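Local coordinates for periplasmic binding protein (Agrobacterium tumefaciens str. B6, PDB 5L9G) that binds the opine mannopine and, as a periplasmic binding protein of an ABC transporter, probably delivers it to the membrane permease for uptake, at residues Gly30-Ala35 with Phe286-Ala291; Asn118-Thr123 with Leu249-Tyr254. All blocks are in the same frame, centred on the assembly; numbering follows the deposited sequence.

Interaction 1 of 2, residues Gly30-Ala35 with Phe286-Ala291. With MO0 (mannopine), chain C.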
loop_
_atom_site.group_PDB
_atom_site.type_symbol
_atom_site.label_atom_id
_atom_site.label_comp_id
_atom_site.label_asym_id
_atom_site.label_seq_id
_atom_site.Cartn_x
_atom_site.Cartn_y
_atom_site.Cartn_z
ATOM N N GLY A 30 -2.826 -2.765 12.474
ATOM C CA GLY A 30 -3.765 -1.652 12.543
ATOM C C GLY A 30 -5.096 -1.914 11.863
ATOM O O GLY A 30 -5.495 -3.087 11.695
ATOM N N GLY A 31 -5.758 -0.812 11.468
ATOM C CA GLY A 31 -7.088 -0.820 10.852
ATOM C C GLY A 31 -7.198 -1.693 9.608
ATOM O O GLY A 31 -8.236 -2.335 9.374
ATOM N N TRP A 32 -6.135 -1.710 8.802
ATOM C CA TRP A 32 -6.085 -2.505 7.574
ATOM C C TRP A 32 -6.103 -4.003 7.881
ATOM O O TRP A 32 -6.877 -4.736 7.256
ATOM C CB TRP A 32 -4.881 -2.092 6.711
ATOM C CG TRP A 32 -4.537 -3.006 5.556
ATOM C CD1 TRP A 32 -3.298 -3.490 5.254
ATOM C CD2 TRP A 32 -5.425 -3.508 4.529
ATOM N NE1 TRP A 32 -3.348 -4.242 4.100
ATOM C CE2 TRP A 32 -4.639 -4.266 3.630
ATOM C CE3 TRP A 32 -6.810 -3.388 4.283
ATOM C CZ2 TRP A 32 -5.194 -4.944 2.518
ATOM C CZ3 TRP A 32 -7.362 -4.071 3.194
ATOM C CH2 TRP A 32 -6.557 -4.816 2.312
ATOM N N GLN A 33 -5.280 -4.458 8.866
ATOM C CA GLN A 33 -5.248 -5.879 9.255
ATOM C C GLN A 33 -6.574 -6.281 9.875
ATOM O O GLN A 33 -7.071 -7.379 9.595
ATOM C CB GLN A 33 -4.084 -6.193 10.188
ATOM C CG GLN A 33 -3.977 -7.703 10.509
ATOM C CD GLN A 33 -2.564 -8.195 10.571
ATOM O OE1 GLN A 33 -1.649 -7.583 10.003
ATOM N NE2 GLN A 33 -2.359 -9.322 11.253
ATOM N N GLU A 34 -7.161 -5.384 10.689
ATOM C CA GLU A 34 -8.458 -5.610 11.317
ATOM C C GLU A 34 -9.564 -5.776 10.269
ATOM O O GLU A 34 -10.397 -6.677 10.399
ATOM C CB GLU A 34 -8.782 -4.506 12.343
ATOM C CG GLU A 34 -7.877 -4.608 13.563
ATOM C CD GLU A 34 -7.876 -3.442 14.539
ATOM O OE1 GLU A 34 -8.794 -2.594 14.466
ATOM O OE2 GLU A 34 -6.968 -3.394 15.400
ATOM N N ALA A 35 -9.539 -4.961 9.213
ATOM C CA ALA A 35 -10.511 -5.051 8.120
ATOM C C ALA A 35 -10.391 -6.400 7.393
ATOM O O ALA A 35 -11.402 -7.047 7.134
ATOM C CB ALA A 35 -10.312 -3.913 7.143
ATOM N N PHE A 286 -13.355 0.272 7.118
ATOM C CA PHE A 286 -12.052 0.746 6.634
ATOM C C PHE A 286 -12.124 1.230 5.183
ATOM O O PHE A 286 -12.695 0.549 4.343
ATOM C CB PHE A 286 -10.983 -0.341 6.832
ATOM C CG PHE A 286 -9.559 0.123 6.613
ATOM C CD1 PHE A 286 -8.867 0.805 7.613
ATOM C CD2 PHE A 286 -8.901 -0.140 5.416
ATOM C CE1 PHE A 286 -7.538 1.224 7.407
ATOM C CE2 PHE A 286 -7.576 0.277 5.215
ATOM C CZ PHE A 286 -6.908 0.955 6.210
ATOM N N ALA A 287 -11.546 2.407 4.898
ATOM C CA ALA A 287 -11.590 3.005 3.573
ATOM C C ALA A 287 -10.585 2.334 2.630
ATOM O O ALA A 287 -9.422 2.738 2.530
ATOM C CB ALA A 287 -11.361 4.511 3.642
ATOM N N THR A 288 -11.051 1.252 1.996
ATOM C CA THR A 288 -10.297 0.511 0.980
ATOM C C THR A 288 -11.253 0.192 -0.179
ATOM O O THR A 288 -12.435 0.530 -0.089
ATOM C CB THR A 288 -9.597 -0.713 1.583
ATOM O OG1 THR A 288 -8.735 -1.254 0.572
ATOM C CG2 THR A 288 -10.590 -1.775 2.067
ATOM N N ALA A 289 -10.744 -0.434 -1.262
ATOM C CA ALA A 289 -11.555 -0.798 -2.420
ATOM C C ALA A 289 -11.313 -2.267 -2.732
ATOM O O ALA A 289 -10.163 -2.636 -2.911
ATOM C CB ALA A 289 -11.172 0.054 -3.624
ATOM N N PRO A 290 -12.350 -3.125 -2.792
ATOM C CA PRO A 290 -12.110 -4.549 -3.133
ATOM C C PRO A 290 -11.536 -4.709 -4.540
ATOM O O PRO A 290 -11.814 -3.871 -5.410
ATOM C CB PRO A 290 -13.500 -5.189 -3.013
ATOM C CG PRO A 290 -14.459 -4.068 -3.198
ATOM C CD PRO A 290 -13.787 -2.848 -2.596
ATOM N N ALA A 291 -10.707 -5.747 -4.766
ATOM C CA ALA A 291 -10.122 -5.984 -6.102
ATOM C C ALA A 291 -11.032 -6.881 -6.953
ATOM O O ALA A 291 -11.006 -6.792 -8.180
ATOM C CB ALA A 291 -8.737 -6.606 -5.983
HETATM O OAB MO0 C . 4.835 -5.582 0.509
HETATM C CAF MO0 C . 5.105 -5.379 1.869
HETATM C CAG MO0 C . 4.502 -4.098 2.416
HETATM O OAC MO0 C . 5.386 -3.046 2.237
HETATM C CAH MO0 C . 3.102 -3.809 1.934
HETATM O OAM MO0 C . 2.249 -4.865 2.184
HETATM C CAI MO0 C . 2.496 -2.495 2.427
HETATM O OAD MO0 C . 2.377 -2.487 3.817
HETATM C CAJ MO0 C . 1.209 -2.162 1.727
HETATM O OAE MO0 C . 1.441 -2.072 0.351
HETATM C CAK MO0 C . 0.496 -0.910 2.261
HETATM N N MO0 C . -0.907 -1.243 2.539
HETATM C CA MO0 C . -1.734 -0.047 2.834
HETATM C C MO0 C . -1.981 0.058 4.320
HETATM O O MO0 C . -1.387 -0.719 5.098
HETATM C CB MO0 C . -3.033 -0.017 2.065
HETATM C CG MO0 C . -4.075 -0.958 2.633
HETATM C CD MO0 C . -5.135 -1.325 1.655
HETATM O OE1 MO0 C . -6.363 -0.656 1.741
HETATM N NE2 MO0 C . -4.995 -2.196 0.781
HETATM O OXT MO0 C . -2.729 0.966 4.804
#

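Interaction 2 of 2, residues Asn118-Thr123 with Leu249-Tyr254. With MO0 (mannopine), chain C.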
loop_
_atom_site.group_PDB
_atom_site.type_symbol
_atom_site.label_atom_id
_atom_site.label_comp_id
_atom_site.label_asym_id
_atom_site.label_seq_id
_atom_site.Cartn_x
_atom_site.Cartn_y
_atom_site.Cartn_z
ATOM N N ASN A 118 -6.078 -8.262 -3.430
ATOM C CA ASN A 118 -7.225 -8.233 -2.545
ATOM C C ASN A 118 -7.848 -6.814 -2.517
ATOM O O ASN A 118 -9.003 -6.677 -2.113
ATOM C CB ASN A 118 -6.912 -8.766 -1.115
ATOM C CG ASN A 118 -6.161 -7.827 -0.185
ATOM O OD1 ASN A 118 -5.568 -6.823 -0.581
ATOM N ND2 ASN A 118 -6.207 -8.104 1.109
ATOM N N SER A 119 -7.094 -5.763 -2.941
ATOM C CA SER A 119 -7.604 -4.391 -2.866
ATOM C C SER A 119 -6.799 -3.390 -3.671
ATOM O O SER A 119 -5.650 -3.651 -4.038
ATOM C CB SER A 119 -7.586 -3.920 -1.399
ATOM O OG SER A 119 -6.259 -3.944 -0.900
ATOM N N ASN A 120 -7.416 -2.223 -3.900
ATOM C CA ASN A 120 -6.790 -1.016 -4.414
ATOM C C ASN A 120 -6.854 0.011 -3.281
ATOM O O ASN A 120 -7.825 0.048 -2.513
ATOM C CB ASN A 120 -7.440 -0.468 -5.682
ATOM C CG ASN A 120 -7.197 -1.369 -6.861
ATOM O OD1 ASN A 120 -6.058 -1.647 -7.255
ATOM N ND2 ASN A 120 -8.259 -1.912 -7.399
ATOM N N TYR A 121 -5.817 0.831 -3.187
ATOM C CA TYR A 121 -5.669 1.891 -2.192
ATOM C C TYR A 121 -4.873 3.037 -2.833
ATOM O O TYR A 121 -4.388 2.901 -3.959
ATOM C CB TYR A 121 -4.948 1.349 -0.947
ATOM C CG TYR A 121 -3.534 0.885 -1.223
ATOM C CD1 TYR A 121 -3.281 -0.384 -1.747
ATOM C CD2 TYR A 121 -2.442 1.708 -0.948
ATOM C CE1 TYR A 121 -1.984 -0.809 -2.017
ATOM C CE2 TYR A 121 -1.141 1.288 -1.202
ATOM C CZ TYR A 121 -0.918 0.022 -1.719
ATOM O OH TYR A 121 0.356 -0.401 -1.954
ATOM N N SER A 122 -4.724 4.143 -2.109
ATOM C CA SER A 122 -3.967 5.293 -2.615
ATOM C C SER A 122 -2.897 5.695 -1.618
ATOM O O SER A 122 -3.122 5.620 -0.402
ATOM C CB SER A 122 -4.890 6.486 -2.860
ATOM O OG SER A 122 -5.894 6.255 -3.836
ATOM N N THR A 123 -1.736 6.105 -2.134
ATOM C CA THR A 123 -0.648 6.710 -1.362
ATOM C C THR A 123 -0.855 8.191 -1.677
ATOM O O THR A 123 -0.634 8.608 -2.816
ATOM C CB THR A 123 0.702 6.181 -1.810
ATOM O OG1 THR A 123 0.741 4.772 -1.568
ATOM C CG2 THR A 123 1.838 6.851 -1.083
ATOM N N LEU A 249 -2.133 5.095 -7.218
ATOM C CA LEU A 249 -3.139 4.034 -7.100
ATOM C C LEU A 249 -2.383 2.716 -6.979
ATOM O O LEU A 249 -1.693 2.297 -7.917
ATOM C CB LEU A 249 -4.080 4.071 -8.335
ATOM C CG LEU A 249 -5.143 2.961 -8.475
ATOM C CD1 LEU A 249 -6.058 2.913 -7.275
ATOM C CD2 LEU A 249 -5.970 3.171 -9.741
ATOM N N GLY A 250 -2.446 2.131 -5.789
ATOM C CA GLY A 250 -1.749 0.888 -5.492
ATOM C C GLY A 250 -2.658 -0.310 -5.489
ATOM O O GLY A 250 -3.887 -0.173 -5.509
ATOM N N THR A 251 -2.039 -1.489 -5.430
ATOM C CA THR A 251 -2.720 -2.772 -5.341
ATOM C C THR A 251 -2.040 -3.610 -4.268
ATOM O O THR A 251 -0.821 -3.786 -4.293
ATOM C CB THR A 251 -2.743 -3.491 -6.713
ATOM O OG1 THR A 251 -3.340 -2.637 -7.683
ATOM C CG2 THR A 251 -3.506 -4.814 -6.670
ATOM N N ASP A 252 -2.817 -4.093 -3.305
ATOM C CA ASP A 252 -2.299 -5.011 -2.288
ATOM C C ASP A 252 -2.856 -6.380 -2.613
ATOM O O ASP A 252 -3.892 -6.499 -3.279
ATOM C CB ASP A 252 -2.718 -4.587 -0.874
ATOM C CG ASP A 252 -1.756 -3.634 -0.186
ATOM O OD1 ASP A 252 -0.580 -3.550 -0.626
ATOM O OD2 ASP A 252 -2.166 -2.997 0.798
ATOM N N GLY A 253 -2.194 -7.406 -2.113
ATOM C CA GLY A 253 -2.636 -8.762 -2.364
ATOM C C GLY A 253 -1.894 -9.752 -1.526
ATOM O O GLY A 253 -1.139 -9.360 -0.628
ATOM N N TYR A 254 -2.118 -11.038 -1.825
ATOM C CA TYR A 254 -1.572 -12.146 -1.048
ATOM C C TYR A 254 -0.639 -13.031 -1.849
ATOM O O TYR A 254 -0.869 -13.286 -3.038
ATOM C CB TYR A 254 -2.697 -13.019 -0.479
ATOM C CG TYR A 254 -3.633 -12.294 0.470
ATOM C CD1 TYR A 254 -3.179 -11.814 1.695
ATOM C CD2 TYR A 254 -4.968 -12.084 0.139
ATOM C CE1 TYR A 254 -4.040 -11.163 2.584
ATOM C CE2 TYR A 254 -5.835 -11.416 1.012
ATOM C CZ TYR A 254 -5.364 -10.964 2.236
ATOM O OH TYR A 254 -6.212 -10.298 3.095
HETATM O OAB MO0 C . 4.835 -5.582 0.509
HETATM C CAF MO0 C . 5.105 -5.379 1.869
HETATM C CAG MO0 C . 4.502 -4.098 2.416
HETATM O OAC MO0 C . 5.386 -3.046 2.237
HETATM C CAH MO0 C . 3.102 -3.809 1.934
HETATM O OAM MO0 C . 2.249 -4.865 2.184
HETATM C CAI MO0 C . 2.496 -2.495 2.427
HETATM O OAD MO0 C . 2.377 -2.487 3.817
HETATM C CAJ MO0 C . 1.209 -2.162 1.727
HETATM O OAE MO0 C . 1.441 -2.072 0.351
HETATM C CAK MO0 C . 0.496 -0.910 2.261
HETATM N N MO0 C . -0.907 -1.243 2.539
HETATM C CA MO0 C . -1.734 -0.047 2.834
HETATM C C MO0 C . -1.981 0.058 4.320
HETATM O O MO0 C . -1.387 -0.719 5.098
HETATM C CB MO0 C . -3.033 -0.017 2.065
HETATM C CG MO0 C . -4.075 -0.958 2.633
HETATM C CD MO0 C . -5.135 -1.325 1.655
HETATM O OE1 MO0 C . -6.363 -0.656 1.741
HETATM N NE2 MO0 C . -4.995 -2.196 0.781
HETATM O OXT MO0 C . -2.729 0.966 4.804
HETATM O O HOH W 1 0.718 -1.036 -4.604
#

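Interaction 1 of 2, residues Gly30-Ala35 with Phe286-Ala291
A35 and F286 have the nearest CA atoms across the two segments, 6.2 Å apart, where helical segment 30-35 meets the loop leading into the short strand 289-290. A35 CB rests on F286 CB at 3.6 Å, and from there the F286 ring runs back along the helix. With CG opposite the backbone N (chi1 -169°), it reaches the G31-W32 peptide: W32 N lies over one face towards the rim, and W32 CA makes a CH-pi contact with the same ring, 3.9 Å from its centroid. G31 lets the ring come in this close; its C is 3.6 Å from F286 CD1. F286 CZ touches W32 CB at 3.7 Å. The W32 indole lies flat against the glutamine-like arm of mannopine, whose CG sits 3.4 Å above the ring plane over its centre, while Q78 takes the indole N-H. T288 OG1 donates a 2.7 Å hydrogen bond to mannopine OE1, and that oxygen also lies in plane at the edge of the F286 ring. The two segments thus pack on each other through apolar contacts; their polar contact with the ligand is the T288 hydroxyl, while W32 and F286 offer it aromatic surface.

Interaction 2 of 2, residues Asn118-Thr123 with Leu249-Tyr254
Y121 and D252 cross at about a right angle on the mannopine side of two antiparallel strands, the ring and carboxylate planes 31° apart and Y121 CE1 3.4 Å from D252 CG. Tucked between the backbone N and carbonyl carbon (chi1 63°), the tyrosine ring swings back across the neighbouring strand. G250 has no side chain, which leaves its CA bare to lie over one face as a CH-pi contact, 4.1 Å from the centroid; mannopine CB covers the opposite face. The Y121 hydroxyl and a water are hydrogen-bonded, and the water accepts from T251 N. D252 offers OD2 to two ligand nitrogens, N at 2.8 Å and the amide NE2 at 2.9 Å, so the charge probably favours a protonated amine at N. S119 OG accepts from the same NE2 at 2.7 Å, leaving the amide gripped by both strands.

Strands 115-128 and 240-256 are consistent with the hinge strands that link the two lobes of this fold, and here they carry a classic beta bulge: N118 and S119 both face D252, whose O takes a nearly straight bond from N118 N and a weak one from S119 N. Past the bulge, Y121 and G250 form a hydrogen-bonded pair. On the reverse face the N120 and T251 side chains lie side by side. The N118 amide stands steeply to the Y254 ring, 76° between planes, while W41 donates to the Y254 hydroxyl.

Both contacts serve one mannopine molecule, yet they sit differently in the fold. Interaction 2 is buried, its centre about 5 Å from the centre of the chain, and is stitched by main-chain hydrogen bonds between two long strands; interaction 1, its centre about 11 Å from the centre of the chain and only partly buried, joins helix 30-48 to a loop through aromatic and methyl packing. They meet in the same sheet, where strand 289-290 pairs with strand 115-128: A289 O lies 2.9 Å from N120 N, probably a hydrogen bond, and W32 CH2 packs on S119 OG. Both put a ring on the ligand, W32 and Y121; interaction 2 adds the carboxylate and S119 as acceptors, interaction 1 a hydroxyl donor.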